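Local coordinates for protein TP_0956 (Treponema pallidum subsp. pallidum, PDB 3U64) that probably serves as the tetratricopeptide-repeat-like, helical T-component of a TRAP transporter, a lipoprotein thought to work through protein-protein interaction, at residues R130-G135 with K142-C147. Numbering follows the deposited sequence.
Sequences REVFSG and KVLSRC. With SO4 (sulfate ion), chain C.
V143 packs against E131 and V132 where two short helices, 128-132 and 137-144, follow one another and pack together within the all-helical, TPR-related fold. The contact is wholly apolar, with no hydrogen bond crossing between the segments. V143 directs its beta carbon toward the other helix, its CB lying 3.9 Å from E131 CB, while CG1 reaches over the backbone to 4.1 Å from V132 CA. That reach is explained by chi1 of 70°, which sets CG1 between the backbone N and the carbonyl carbon. A compact beta-branched residue suits so close an approach. Beside this pair, V132 CG2 meets the branch tip of L144, CD2, at 4.3 Å; the longer leucine also extends to M184 and M185, so L144 ties this helix pair to helix 176-192.

E131 serves two environments. Its CB lines the apolar seam, but the chain folds back at chi2 (-54°) and its carboxylate forms a salt bridge through OE2 with R139. K142 NZ stands 5.2 Å from E131 OE1, not in contact but near enough that it probably adds some electrostatic support. On the outer side, the extended R130 chain brings its guanidinium to a sulfate, probably from the crystallisation liquor, through weak hydrogen bonds; R139 NH2 binds the same anion. In the turn after helix 128-132, the short hydroxyl side chain of S134 folds back on the helix end and its OG also hydrogen-bonds D136 N: E131 O accepts both S134 N and, in the carbonyl plane, S134 OG at 2.7 Å.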
# COMPACT_ATOMS: atom_id res chain seq x y z
N ARG A 130 0.21 35.54 9.05
CA ARG A 130 0.61 36.80 8.44
C ARG A 130 1.70 37.46 9.28
O ARG A 130 2.67 38.01 8.76
CB ARG A 130 -0.60 37.73 8.32
CG ARG A 130 -0.44 38.83 7.27
CD ARG A 130 -1.80 39.39 6.86
NE ARG A 130 -1.76 40.27 5.69
CZ ARG A 130 -1.83 39.86 4.42
NH1 ARG A 130 -1.93 38.56 4.15
NH2 ARG A 130 -1.79 40.75 3.43
N GLU A 131 1.54 37.40 10.60
CA GLU A 131 2.50 38.02 11.49
C GLU A 131 3.81 37.27 11.44
O GLU A 131 4.87 37.86 11.23
CB GLU A 131 1.97 38.03 12.93
CG GLU A 131 0.70 38.82 13.08
CD GLU A 131 0.85 40.23 12.54
OE1 GLU A 131 1.70 40.98 13.07
OE2 GLU A 131 0.12 40.58 11.57
N VAL A 132 3.74 35.96 11.64
CA VAL A 132 4.94 35.17 11.84
C VAL A 132 5.81 35.19 10.59
O VAL A 132 7.02 35.08 10.67
CB VAL A 132 4.61 33.71 12.30
CG1 VAL A 132 4.27 32.82 11.10
CG2 VAL A 132 5.76 33.12 13.09
N PHE A 133 5.20 35.34 9.42
CA PHE A 133 5.98 35.40 8.18
C PHE A 133 6.10 36.82 7.61
O PHE A 133 6.44 36.98 6.43
CB PHE A 133 5.37 34.47 7.12
CG PHE A 133 5.52 33.00 7.44
CD1 PHE A 133 6.78 32.43 7.58
CD2 PHE A 133 4.41 32.19 7.57
CE1 PHE A 133 6.92 31.09 7.86
CE2 PHE A 133 4.55 30.83 7.83
CZ PHE A 133 5.80 30.28 7.98
N SER A 134 5.83 37.83 8.43
CA SER A 134 5.83 39.22 7.99
C SER A 134 7.22 39.73 7.55
O SER A 134 7.32 40.69 6.79
CB SER A 134 5.30 40.12 9.11
OG SER A 134 6.12 40.01 10.26
N GLY A 135 8.28 39.08 8.02
CA GLY A 135 9.63 39.59 7.83
C GLY A 135 9.95 40.76 8.75
O GLY A 135 11.06 41.29 8.73
N LYS A 142 6.40 39.66 18.66
CA LYS A 142 5.18 39.95 19.39
C LYS A 142 4.22 38.78 19.30
O LYS A 142 3.58 38.41 20.29
CB LYS A 142 4.50 41.22 18.88
CG LYS A 142 3.33 41.69 19.75
CD LYS A 142 2.70 42.98 19.22
CE LYS A 142 1.87 42.72 17.97
NZ LYS A 142 1.42 43.96 17.28
N VAL A 143 4.13 38.16 18.12
CA VAL A 143 3.19 37.05 17.98
C VAL A 143 3.70 35.81 18.70
O VAL A 143 2.92 35.02 19.22
CB VAL A 143 2.83 36.72 16.51
CG1 VAL A 143 4.03 36.09 15.76
CG2 VAL A 143 1.66 35.77 16.50
N LEU A 144 5.02 35.63 18.73
CA LEU A 144 5.58 34.47 19.41
C LEU A 144 5.43 34.64 20.93
O LEU A 144 5.45 33.66 21.67
CB LEU A 144 7.04 34.22 19.02
CG LEU A 144 7.31 33.70 17.60
CD1 LEU A 144 8.79 33.42 17.38
CD2 LEU A 144 6.51 32.45 17.29
N SER A 145 5.27 35.88 21.39
CA SER A 145 5.17 36.11 22.82
C SER A 145 3.76 35.75 23.34
O SER A 145 3.53 35.65 24.55
CB SER A 145 5.54 37.56 23.16
OG SER A 145 4.44 38.43 22.93
N ARG A 146 2.84 35.54 22.41
CA ARG A 146 1.49 35.14 22.75
C ARG A 146 1.40 33.63 23.04
O ARG A 146 0.48 33.17 23.72
CB ARG A 146 0.52 35.54 21.63
CG ARG A 146 0.46 37.05 21.39
CD ARG A 146 -0.39 37.39 20.18
NE ARG A 146 -1.79 36.98 20.35
CZ ARG A 146 -2.69 36.95 19.36
NH1 ARG A 146 -2.33 37.30 18.13
NH2 ARG A 146 -3.94 36.57 19.62
N CYS A 147 2.39 32.89 22.55
CA CYS A 147 2.42 31.44 22.70
C CYS A 147 2.67 30.99 24.13
O CYS A 147 3.43 31.61 24.87
CB CYS A 147 3.49 30.83 21.78
SG CYS A 147 3.14 31.08 20.02
S SO4 C . 0.80 42.76 6.04
O1 SO4 C . 1.09 44.12 6.49
O2 SO4 C . 0.01 42.07 7.06
O3 SO4 C . 0.02 42.83 4.81
O4 SO4 C . 2.06 42.05 5.78